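PDB 5XK2: diacylglycerol lipase from Aspergillus oryzae, which probably hydrolyses mono- and diacylglycerols as a class 3 lipase of the alpha/beta-hydrolase clan, captured here in a closed conformation. Local coordinates for residues R130-L135 / A164-K169; Y176-P181 / W270-A275; A25-C30 / A72-V77; K19-Y24 / D144-V149. All blocks are in the same frame, centred on the assembly; numbering follows the deposited sequence.

How the contacts relate
The four contacts sit around one central mixed sheet. Contacts 3 and 4 lie on one face of it, both made by helix 14-27, with centres about 11 Å apart. Contact 1 is the helix pair on the other face. Alternating side chains tie the two layers: Phe74 and Val148 turn to helix 14-27, while Val75 packs on Ile131 and Thr134, and Val149 on Leu166. Contact 2 lies about 14 Å from contacts 3 and 4, centre to centre, and about 23 Å from contact 1. It is next to the probable triad Ser153, Asp206 and His268. Strands 146-152 and 173-178 are sheet neighbours, joining contacts 2 and 4.

Contact 1 of 4, residues R130-L135 / A164-K169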
# COMPACT_ATOMS: atom_id res chain seq x y z
N ARG A 130 -12.21 -24.07 -12.73
CA ARG A 130 -12.91 -24.45 -11.50
C ARG A 130 -14.25 -23.75 -11.38
O ARG A 130 -15.25 -24.34 -10.99
CB ARG A 130 -12.08 -24.09 -10.28
CG ARG A 130 -11.19 -25.14 -9.75
CD ARG A 130 -10.34 -24.46 -8.70
NE ARG A 130 -9.30 -23.65 -9.31
CZ ARG A 130 -8.34 -23.06 -8.62
NH1 ARG A 130 -8.32 -23.16 -7.29
NH2 ARG A 130 -7.39 -22.37 -9.24
N ILE A 131 -14.26 -22.46 -11.71
CA ILE A 131 -15.48 -21.67 -11.57
C ILE A 131 -16.54 -22.09 -12.60
O ILE A 131 -17.71 -22.27 -12.27
CB ILE A 131 -15.16 -20.16 -11.68
CG1 ILE A 131 -14.41 -19.72 -10.41
CG2 ILE A 131 -16.44 -19.36 -11.88
CD1 ILE A 131 -13.82 -18.32 -10.47
N ILE A 132 -16.13 -22.31 -13.84
CA ILE A 132 -17.05 -22.76 -14.87
C ILE A 132 -17.60 -24.15 -14.53
O ILE A 132 -18.80 -24.41 -14.69
CB ILE A 132 -16.37 -22.76 -16.24
CG1 ILE A 132 -16.15 -21.31 -16.68
CG2 ILE A 132 -17.20 -23.53 -17.27
CD1 ILE A 132 -15.35 -21.18 -17.95
N LYS A 133 -16.72 -25.02 -14.02
CA LYS A 133 -17.14 -26.36 -13.60
C LYS A 133 -18.25 -26.25 -12.58
O LYS A 133 -19.27 -26.93 -12.65
CB LYS A 133 -15.96 -27.14 -13.02
CG LYS A 133 -16.33 -28.54 -12.50
CD LYS A 133 -15.18 -29.13 -11.69
CE LYS A 133 -15.38 -30.62 -11.36
NZ LYS A 133 -15.81 -30.87 -9.94
N THR A 134 -18.04 -25.34 -11.63
CA THR A 134 -19.01 -25.14 -10.56
C THR A 134 -20.32 -24.52 -11.06
O THR A 134 -21.40 -24.95 -10.65
CB THR A 134 -18.41 -24.27 -9.44
OG1 THR A 134 -17.25 -24.92 -8.90
CG2 THR A 134 -19.43 -24.06 -8.31
N LEU A 135 -20.24 -23.53 -11.95
CA LEU A 135 -21.45 -22.95 -12.52
C LEU A 135 -22.27 -24.04 -13.23
O LEU A 135 -23.49 -24.11 -13.09
CB LEU A 135 -21.11 -21.82 -13.50
CG LEU A 135 -20.50 -20.58 -12.84
CD1 LEU A 135 -20.18 -19.52 -13.90
CD2 LEU A 135 -21.44 -20.00 -11.81
N ALA A 164 -16.76 -10.49 -18.47
CA ALA A 164 -16.61 -10.33 -19.92
C ALA A 164 -16.48 -11.70 -20.58
O ALA A 164 -17.16 -12.02 -21.56
CB ALA A 164 -15.41 -9.48 -20.24
N ASP A 165 -15.59 -12.51 -20.03
CA ASP A 165 -15.29 -13.84 -20.58
C ASP A 165 -16.50 -14.76 -20.44
O ASP A 165 -16.92 -15.41 -21.41
CB ASP A 165 -14.05 -14.40 -19.87
CG ASP A 165 -13.48 -15.65 -20.53
OD1 ASP A 165 -13.74 -15.89 -21.73
OD2 ASP A 165 -12.74 -16.38 -19.84
N LEU A 166 -17.07 -14.83 -19.23
CA LEU A 166 -18.23 -15.67 -19.01
C LEU A 166 -19.37 -15.36 -19.98
O LEU A 166 -20.02 -16.27 -20.48
CB LEU A 166 -18.71 -15.54 -17.55
CG LEU A 166 -17.77 -16.21 -16.56
CD1 LEU A 166 -18.20 -15.87 -15.12
CD2 LEU A 166 -17.76 -17.75 -16.73
N ARG A 167 -19.60 -14.08 -20.27
CA ARG A 167 -20.66 -13.72 -21.19
C ARG A 167 -20.41 -14.26 -22.59
O ARG A 167 -21.36 -14.65 -23.26
CB ARG A 167 -20.83 -12.20 -21.25
CG ARG A 167 -21.43 -11.61 -19.98
CD ARG A 167 -21.06 -10.13 -19.95
NE ARG A 167 -21.53 -9.50 -18.72
CZ ARG A 167 -21.17 -8.28 -18.35
NH1 ARG A 167 -20.29 -7.59 -19.08
NH2 ARG A 167 -21.66 -7.76 -17.23
N THR A 168 -19.15 -14.29 -23.02
CA THR A 168 -18.85 -14.83 -24.35
C THR A 168 -19.10 -16.34 -24.39
O THR A 168 -19.16 -16.95 -25.45
CB THR A 168 -17.41 -14.54 -24.81
OG1 THR A 168 -16.44 -15.29 -24.05
CG2 THR A 168 -17.09 -13.05 -24.73
N LYS A 169 -19.18 -16.94 -23.20
CA LYS A 169 -19.46 -18.36 -23.04
C LYS A 169 -20.94 -18.66 -22.73
O LYS A 169 -21.27 -19.76 -22.28
CB LYS A 169 -18.54 -18.94 -21.97
CG LYS A 169 -17.06 -18.88 -22.34
CD LYS A 169 -16.20 -19.36 -21.16
CE LYS A 169 -14.71 -19.16 -21.39
NZ LYS A 169 -14.30 -19.17 -22.81
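Leu166 of helix 154-168 sends its CD2 methyl toward helix 118-138, where Ile132 and Leu135 receive it. Leu166 CD2 lies 3.9 Å from Ile132 CG1 and 4.1 Å from Leu135 CD1. The two meetings differ in style: Leu166 and Leu135 reach toward each other tip to tip, whereas Leu166 and Ile132 slide past one another in opposite directions. With CG of Leu166 beside its own backbone N (chi1 -72°) and chi2 extended, CD2 is carried out to both partners.

Ile132 also stretches out its CD1, which touches the aliphatic part of Lys169 at CD, 3.8 Å away. The lysine chain crosses the isoleucine at about a right angle and runs straight until its last torsion, where a bend (chi4 -27°) accompanies the approach of Lys169 NZ to Asp165 OD1, 3.5 Å, a salt bridge. Asp165 OD2 is held in turn by Arg128 and Trp124.

Within segment 164-169, Thr168 OG1 donates to Asp165 O at 2.7 Å, in the carbonyl plane and on a lone pair. Tyr171 packs on Ile132, Leu135 and Leu166 alike. On its sheet side, helix 118-138 rests Ile131 and Leu135 on Val86. Two helices flanking one face of a central sheet, with strand 146-152 between them in sequence, belong to the alpha/beta-hydrolase fold of class 3 lipases.

Contact 2 of 4, residues Y176-P181 / W270-A275; sequences YAYAAP and WYFIHA
Ala179 and Tyr271 meet beside what is probably the catalytic triad of this alpha/beta-hydrolase, where strand 173-178 gives way to a loop. The main interaction is CH-pi. Ala179 CB lies over one face of the Tyr271 ring, 3.6 Å from its centroid and 28° off the normal, displaced toward the rim; the fit is tight, with CB 3.2 Å from Tyr271 CZ. Ala179 adopts a left-handed backbone conformation (phi 67°), and its CB is directed toward the ring.

Apolar and aromatic contacts come next. Tyr178 CE1 meets Phe272 CE2 at 3.9 Å, each near the plane of the other's ring, and the two side chains cross at about a right angle. Tyr178 CB is more distant from its neighbour, 4.3 Å from Tyr271 CD2. The Tyr178 ring also stacks with Phe201.

Polar groups anchor both tyrosines from outside. The Tyr178 hydroxyl is bonded to Phe18 O, and the Tyr271 hydroxyl to Asp206 OD2. Ala179 itself touches Asp206 and His268, two of the presumed triad residues.

Backbone bonds shape the loop that offers the two aromatic rings. A classic gamma turn centres on Phe272, closed by Ile273 N donating to Tyr271 O at 2.7 Å.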
# COMPACT_ATOMS: atom_id res chain seq x y z
N TYR A 176 -20.87 -6.45 -10.78
CA TYR A 176 -20.77 -5.36 -9.81
C TYR A 176 -19.31 -5.17 -9.47
O TYR A 176 -18.71 -6.01 -8.80
CB TYR A 176 -21.61 -5.62 -8.55
CG TYR A 176 -23.10 -5.73 -8.81
CD1 TYR A 176 -23.66 -6.91 -9.31
CD2 TYR A 176 -23.94 -4.64 -8.61
CE1 TYR A 176 -25.03 -7.01 -9.57
CE2 TYR A 176 -25.30 -4.72 -8.87
CZ TYR A 176 -25.84 -5.91 -9.33
OH TYR A 176 -27.18 -5.99 -9.58
N ALA A 177 -18.73 -4.09 -9.97
CA ALA A 177 -17.29 -3.87 -9.81
C ALA A 177 -17.06 -2.62 -8.98
O ALA A 177 -16.99 -1.52 -9.51
CB ALA A 177 -16.65 -3.73 -11.18
N TYR A 178 -16.83 -2.82 -7.69
CA TYR A 178 -16.74 -1.68 -6.77
C TYR A 178 -15.29 -1.24 -6.69
O TYR A 178 -14.45 -2.02 -6.30
CB TYR A 178 -17.25 -2.08 -5.39
CG TYR A 178 -18.71 -2.47 -5.36
CD1 TYR A 178 -19.70 -1.50 -5.18
CD2 TYR A 178 -19.10 -3.81 -5.51
CE1 TYR A 178 -21.06 -1.85 -5.17
CE2 TYR A 178 -20.44 -4.17 -5.48
CZ TYR A 178 -21.42 -3.18 -5.32
OH TYR A 178 -22.75 -3.55 -5.29
N ALA A 179 -15.01 0.01 -7.06
CA ALA A 179 -13.66 0.58 -6.91
C ALA A 179 -12.65 -0.08 -7.82
O ALA A 179 -11.49 -0.24 -7.46
CB ALA A 179 -13.17 0.47 -5.44
N ALA A 180 -13.08 -0.46 -9.02
CA ALA A 180 -12.21 -1.21 -9.91
C ALA A 180 -11.16 -0.34 -10.59
O ALA A 180 -11.48 0.74 -11.11
CB ALA A 180 -13.05 -1.91 -11.00
N PRO A 181 -9.93 -0.84 -10.64
CA PRO A 181 -8.94 -0.39 -11.63
C PRO A 181 -9.44 -0.58 -13.06
O PRO A 181 -10.35 -1.38 -13.29
CB PRO A 181 -7.75 -1.34 -11.39
CG PRO A 181 -7.94 -1.89 -10.00
CD PRO A 181 -9.43 -1.91 -9.76
N TRP A 270 -14.42 2.86 1.31
CA TRP A 270 -15.82 3.14 1.65
C TRP A 270 -16.67 3.17 0.38
O TRP A 270 -16.79 4.22 -0.26
CB TRP A 270 -15.92 4.50 2.38
CG TRP A 270 -15.19 4.51 3.69
CD1 TRP A 270 -13.94 5.01 3.93
CD2 TRP A 270 -15.65 3.95 4.94
NE1 TRP A 270 -13.60 4.81 5.26
CE2 TRP A 270 -14.63 4.16 5.89
CE3 TRP A 270 -16.82 3.30 5.33
CZ2 TRP A 270 -14.75 3.74 7.22
CZ3 TRP A 270 -16.94 2.89 6.67
CH2 TRP A 270 -15.91 3.11 7.58
N TYR A 271 -17.29 2.03 0.06
CA TYR A 271 -18.21 1.93 -1.07
C TYR A 271 -19.49 1.37 -0.48
O TYR A 271 -19.67 0.16 -0.40
CB TYR A 271 -17.61 1.00 -2.15
CG TYR A 271 -16.64 1.72 -3.07
CD1 TYR A 271 -15.38 2.12 -2.62
CD2 TYR A 271 -17.01 2.04 -4.36
CE1 TYR A 271 -14.50 2.82 -3.47
CE2 TYR A 271 -16.14 2.73 -5.22
CZ TYR A 271 -14.90 3.12 -4.76
OH TYR A 271 -14.06 3.80 -5.62
N PHE A 272 -20.37 2.29 -0.12
CA PHE A 272 -21.59 2.08 0.66
C PHE A 272 -21.37 1.53 2.06
O PHE A 272 -21.91 2.07 3.01
CB PHE A 272 -22.53 1.12 -0.06
CG PHE A 272 -22.88 1.57 -1.44
CD1 PHE A 272 -23.78 2.61 -1.63
CD2 PHE A 272 -22.28 0.98 -2.55
CE1 PHE A 272 -24.11 3.06 -2.92
CE2 PHE A 272 -22.60 1.43 -3.84
CZ PHE A 272 -23.51 2.47 -4.02
N ILE A 273 -20.40 0.62 2.19
CA ILE A 273 -20.07 -0.01 3.46
C ILE A 273 -18.56 0.06 3.59
O ILE A 273 -17.89 0.46 2.64
CB ILE A 273 -20.51 -1.51 3.52
CG1 ILE A 273 -19.77 -2.33 2.47
CG2 ILE A 273 -22.02 -1.64 3.37
CD1 ILE A 273 -19.96 -3.88 2.58
N HIS A 274 -18.02 -0.41 4.70
CA HIS A 274 -16.57 -0.47 4.83
C HIS A 274 -16.17 -1.78 4.18
O HIS A 274 -16.22 -2.84 4.80
CB HIS A 274 -16.18 -0.42 6.32
CG HIS A 274 -14.72 -0.27 6.57
ND1 HIS A 274 -14.19 -0.18 7.84
CD2 HIS A 274 -13.67 -0.18 5.72
CE1 HIS A 274 -12.87 -0.06 7.76
NE2 HIS A 274 -12.53 -0.05 6.48
N ALA A 275 -15.71 -1.69 2.93
CA ALA A 275 -15.72 -2.86 2.05
C ALA A 275 -14.68 -3.91 2.41
O ALA A 275 -14.91 -5.10 2.23
CB ALA A 275 -15.51 -2.40 0.59

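Contact 3 of 4, residues A25-C30 / A72-V77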
# COMPACT_ATOMS: atom_id res chain seq x y z
N ALA A 25 -18.73 -8.75 -2.03
CA ALA A 25 -17.36 -8.29 -2.15
C ALA A 25 -16.68 -8.23 -0.79
O ALA A 25 -15.55 -8.67 -0.64
CB ALA A 25 -17.33 -6.90 -2.82
N ALA A 26 -17.40 -7.71 0.20
CA ALA A 26 -16.86 -7.63 1.56
C ALA A 26 -16.51 -9.02 2.09
O ALA A 26 -15.48 -9.21 2.74
CB ALA A 26 -17.87 -6.95 2.49
N ALA A 27 -17.36 -9.99 1.79
CA ALA A 27 -17.15 -11.34 2.27
C ALA A 27 -15.87 -12.00 1.71
O ALA A 27 -15.32 -12.89 2.35
CB ALA A 27 -18.38 -12.20 1.95
N THR A 28 -15.40 -11.54 0.54
CA THR A 28 -14.19 -12.13 -0.05
C THR A 28 -12.93 -11.78 0.71
O THR A 28 -11.89 -12.40 0.48
CB THR A 28 -13.95 -11.71 -1.51
OG1 THR A 28 -13.65 -10.30 -1.58
CG2 THR A 28 -15.17 -12.02 -2.35
N TYR A 29 -13.00 -10.79 1.60
CA TYR A 29 -11.83 -10.44 2.42
C TYR A 29 -11.69 -11.31 3.67
O TYR A 29 -10.63 -11.33 4.29
CB TYR A 29 -11.89 -8.98 2.85
CG TYR A 29 -11.63 -8.02 1.73
CD1 TYR A 29 -10.34 -7.70 1.36
CD2 TYR A 29 -12.68 -7.42 1.04
CE1 TYR A 29 -10.08 -6.79 0.33
CE2 TYR A 29 -12.44 -6.52 0.01
CZ TYR A 29 -11.14 -6.21 -0.34
OH TYR A 29 -10.92 -5.31 -1.36
N CYS A 30 -12.75 -12.03 4.04
CA CYS A 30 -12.74 -12.87 5.24
C CYS A 30 -12.08 -14.20 4.94
O CYS A 30 -12.57 -14.94 4.10
CB CYS A 30 -14.16 -13.14 5.73
SG CYS A 30 -15.22 -11.70 5.89
N ALA A 72 -8.22 -14.61 -4.36
CA ALA A 72 -9.05 -15.51 -3.56
C ALA A 72 -10.51 -15.22 -3.84
O ALA A 72 -10.83 -14.22 -4.49
CB ALA A 72 -8.74 -15.37 -2.07
N GLY A 73 -11.41 -16.09 -3.39
CA GLY A 73 -12.82 -15.81 -3.56
C GLY A 73 -13.66 -17.07 -3.44
O GLY A 73 -13.21 -18.07 -2.89
N PHE A 74 -14.88 -17.02 -3.96
CA PHE A 74 -15.77 -18.16 -3.82
C PHE A 74 -16.86 -18.11 -4.88
O PHE A 74 -17.12 -17.06 -5.47
CB PHE A 74 -16.41 -18.20 -2.41
CG PHE A 74 -17.09 -16.90 -2.01
CD1 PHE A 74 -18.33 -16.56 -2.53
CD2 PHE A 74 -16.46 -16.03 -1.14
CE1 PHE A 74 -18.93 -15.33 -2.19
CE2 PHE A 74 -17.05 -14.82 -0.78
CZ PHE A 74 -18.28 -14.46 -1.30
N VAL A 75 -17.50 -19.26 -5.09
CA VAL A 75 -18.78 -19.33 -5.77
C VAL A 75 -19.80 -19.72 -4.72
O VAL A 75 -19.62 -20.74 -4.04
CB VAL A 75 -18.79 -20.35 -6.91
CG1 VAL A 75 -20.15 -20.33 -7.62
CG2 VAL A 75 -17.68 -20.04 -7.91
N ALA A 76 -20.83 -18.90 -4.55
CA ALA A 76 -21.83 -19.15 -3.52
C ALA A 76 -23.24 -19.19 -4.11
O ALA A 76 -23.48 -18.68 -5.22
CB ALA A 76 -21.75 -18.08 -2.44
N VAL A 77 -24.15 -19.83 -3.39
CA VAL A 77 -25.54 -19.92 -3.83
C VAL A 77 -26.39 -19.09 -2.88
O VAL A 77 -26.36 -19.32 -1.66
CB VAL A 77 -26.03 -21.38 -3.83
CG1 VAL A 77 -27.50 -21.43 -4.19
CG2 VAL A 77 -25.21 -22.23 -4.78
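Phe74 carries the strand's side of this contact, and Ala27 and Thr28 the helix's. Phe74 CE2 lies 3.7 Å from Thr28 CG2, which comes in obliquely, and Phe74 CZ is 4.0 Å from Ala27 CB. The backbone carbonyl carbon of Ala27 lies at the ring edge, near its plane, 3.9 Å from Phe74 CE2. Thr28 and Phe74 cross at about a right angle. The Phe74 ring gets there because CG occupies the crowded position between backbone N and carbonyl carbon (chi1 53°), which carries the end of the side chain to the helix.

One shell out, Thr28 is fixed by its hydroxyl. Thr28 OG1 donates to Ala25 O at 2.7 Å, in the carbonyl plane, and this bond holds the side-chain rotation (chi1 67°) at which CG2 meets Phe74. Ala25 O also accepts from Thr28 N, at 3.1 Å. A type I turn runs from Ala27 to Cys30, closed by Cys30 N donating to Ala27 O.

In alpha/beta-hydrolase terms, N-terminal helix 14-27 lies against strand 71-78 of the central sheet. The chains come close, with the CA atoms of Thr28 and Gly73 5.3 Å apart; at Gly73 (phi 161°) a CB would run into the carbonyl O of Ala72, so only a residue without a side chain sits there comfortably.

Farther out, Ala87 of the adjoining strand touches both Thr28 and Phe74, and Asn33 bonds to Ala27 O. Cys30 is pinned to Cys278 by a disulfide. Tyr29 CB is directed away from the strand, and Tyr29 OH bonds to His152 ND1, next to the probable nucleophile Ser153.

Contact 4 of 4, residues K19-Y24 / D144-V149; sequences KFWVQY and DYKIVV
The indole of Trp21 has Val148 on one face and Phe20 on the other. Val148 CG2 sits over the Trp21 six-membered ring, 4.0 Å from that ring's centroid and 16° off the normal, a CH-pi contact. From the opposite side Phe20, the preceding residue in the helix, brings CD2 over the middle of the ring system; Trp21 CE2 lies at the edge of the Phe20 ring. Phe20 CE2 lies in turn at the edge of the Tyr24 ring, so the aromatic residues follow one another along the helix.

Val148 uses both of its branches. CG2 takes the face just described, and Val148 CG1, anti to the backbone N (chi1 173°), lies 3.8 Å from Trp21 CE3. Lys146, two residues earlier on the same side of the strand, folds its chain at chi3 and chi4, and Lys146 NZ comes obliquely to the indole, 3.5 Å from Trp21 CZ2 and 3.8 Å from Trp21 CH2.

The polar corner of the indole is tied within its own helix, NE1 bonding to Asp17 OD1, and Tyr176 of the next strand stacks with Trp21. The helix is kinked here: Gln23 N bonds to Phe20 O at 2.9 Å and Tyr24 N to Trp21 O at 3.0 Å, three residues back rather than four. On the sheet side, Val148 is bonded through its backbone to Ile84 and Val86. The N-terminal helix of a class 3 lipase here packs against strand 146-152, the strand leading into the probable nucleophile elbow at Ser153, as in the alpha/beta-hydrolase fold.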
# COMPACT_ATOMS: atom_id res chain seq x y z
N LYS A 19 -26.29 -1.49 -2.71
CA LYS A 19 -25.86 -1.64 -1.32
C LYS A 19 -25.81 -3.10 -0.86
O LYS A 19 -25.20 -3.43 0.16
CB LYS A 19 -26.78 -0.85 -0.39
CG LYS A 19 -26.58 0.65 -0.51
CD LYS A 19 -27.67 1.41 0.26
CE LYS A 19 -27.40 2.92 0.19
NZ LYS A 19 -28.43 3.67 0.99
N PHE A 20 -26.52 -3.98 -1.58
CA PHE A 20 -26.51 -5.39 -1.24
C PHE A 20 -25.30 -6.16 -1.80
O PHE A 20 -24.58 -6.82 -1.05
CB PHE A 20 -27.80 -6.04 -1.73
CG PHE A 20 -27.87 -7.52 -1.49
CD1 PHE A 20 -27.95 -8.01 -0.20
CD2 PHE A 20 -27.85 -8.41 -2.56
CE1 PHE A 20 -28.02 -9.38 0.04
CE2 PHE A 20 -27.92 -9.78 -2.32
CZ PHE A 20 -27.99 -10.27 -1.03
N TRP A 21 -25.04 -6.05 -3.11
CA TRP A 21 -24.03 -6.94 -3.69
C TRP A 21 -22.63 -6.62 -3.18
O TRP A 21 -21.76 -7.50 -3.18
CB TRP A 21 -24.08 -6.91 -5.24
CG TRP A 21 -25.43 -7.37 -5.73
CD1 TRP A 21 -26.43 -6.59 -6.21
CD2 TRP A 21 -25.95 -8.71 -5.68
NE1 TRP A 21 -27.54 -7.36 -6.51
CE2 TRP A 21 -27.27 -8.66 -6.17
CE3 TRP A 21 -25.42 -9.94 -5.26
CZ2 TRP A 21 -28.06 -9.80 -6.29
CZ3 TRP A 21 -26.21 -11.07 -5.37
CH2 TRP A 21 -27.53 -10.99 -5.87
N VAL A 22 -22.42 -5.39 -2.71
CA VAL A 22 -21.10 -5.03 -2.19
C VAL A 22 -20.77 -5.88 -0.95
O VAL A 22 -19.61 -6.09 -0.63
CB VAL A 22 -21.01 -3.52 -1.85
CG1 VAL A 22 -21.93 -3.14 -0.69
CG2 VAL A 22 -19.55 -3.10 -1.60
N GLN A 23 -21.79 -6.40 -0.27
CA GLN A 23 -21.55 -7.25 0.89
C GLN A 23 -20.93 -8.60 0.50
O GLN A 23 -20.23 -9.22 1.30
CB GLN A 23 -22.85 -7.47 1.67
CG GLN A 23 -23.37 -6.19 2.32
CD GLN A 23 -24.70 -6.42 2.98
OE1 GLN A 23 -24.86 -7.38 3.72
NE2 GLN A 23 -25.67 -5.56 2.68
N TYR A 24 -21.18 -9.06 -0.73
CA TYR A 24 -20.47 -10.24 -1.21
C TYR A 24 -19.00 -9.93 -1.47
O TYR A 24 -18.13 -10.75 -1.19
CB TYR A 24 -21.12 -10.82 -2.47
CG TYR A 24 -22.38 -11.60 -2.18
CD1 TYR A 24 -22.31 -12.91 -1.72
CD2 TYR A 24 -23.64 -11.03 -2.38
CE1 TYR A 24 -23.46 -13.63 -1.45
CE2 TYR A 24 -24.80 -11.74 -2.11
CZ TYR A 24 -24.70 -13.04 -1.65
OH TYR A 24 -25.83 -13.78 -1.37
N ASP A 144 -32.90 -21.05 -13.30
CA ASP A 144 -33.33 -19.68 -13.60
C ASP A 144 -32.62 -18.61 -12.76
O ASP A 144 -33.04 -17.46 -12.76
CB ASP A 144 -34.84 -19.54 -13.43
CG ASP A 144 -35.30 -19.83 -12.02
OD1 ASP A 144 -34.53 -20.44 -11.25
OD2 ASP A 144 -36.45 -19.46 -11.69
N TYR A 145 -31.60 -19.00 -12.00
CA TYR A 145 -30.89 -18.03 -11.16
C TYR A 145 -30.07 -17.03 -11.95
O TYR A 145 -29.53 -17.36 -13.02
CB TYR A 145 -29.97 -18.76 -10.16
CG TYR A 145 -30.64 -19.40 -8.96
CD1 TYR A 145 -31.92 -19.94 -9.05
CD2 TYR A 145 -29.99 -19.46 -7.74
CE1 TYR A 145 -32.54 -20.52 -7.95
CE2 TYR A 145 -30.60 -20.04 -6.62
CZ TYR A 145 -31.88 -20.56 -6.74
OH TYR A 145 -32.49 -21.14 -5.67
N LYS A 146 -29.95 -15.81 -11.42
CA LYS A 146 -29.01 -14.85 -11.96
C LYS A 146 -27.61 -15.32 -11.68
O LYS A 146 -27.36 -16.01 -10.70
CB LYS A 146 -29.19 -13.47 -11.33
CG LYS A 146 -30.52 -12.82 -11.61
CD LYS A 146 -30.46 -11.33 -11.30
CE LYS A 146 -30.83 -11.03 -9.86
NZ LYS A 146 -29.78 -11.43 -8.90
N ILE A 147 -26.69 -14.94 -12.55
CA ILE A 147 -25.27 -15.14 -12.28
C ILE A 147 -24.64 -13.78 -12.02
O ILE A 147 -24.60 -12.93 -12.91
CB ILE A 147 -24.56 -15.84 -13.44
CG1 ILE A 147 -25.11 -17.27 -13.61
CG2 ILE A 147 -23.06 -15.91 -13.18
CD1 ILE A 147 -24.53 -18.01 -14.79
N VAL A 148 -24.19 -13.57 -10.78
CA VAL A 148 -23.63 -12.28 -10.37
C VAL A 148 -22.14 -12.41 -10.14
O VAL A 148 -21.69 -13.31 -9.41
CB VAL A 148 -24.28 -11.77 -9.06
CG1 VAL A 148 -23.55 -10.50 -8.57
CG2 VAL A 148 -25.77 -11.50 -9.25
N VAL A 149 -21.37 -11.53 -10.76
CA VAL A 149 -19.91 -11.54 -10.66
C VAL A 149 -19.50 -10.23 -10.00
O VAL A 149 -19.84 -9.15 -10.49
CB VAL A 149 -19.24 -11.69 -12.04
CG1 VAL A 149 -17.72 -11.68 -11.90
CG2 VAL A 149 -19.71 -13.01 -12.70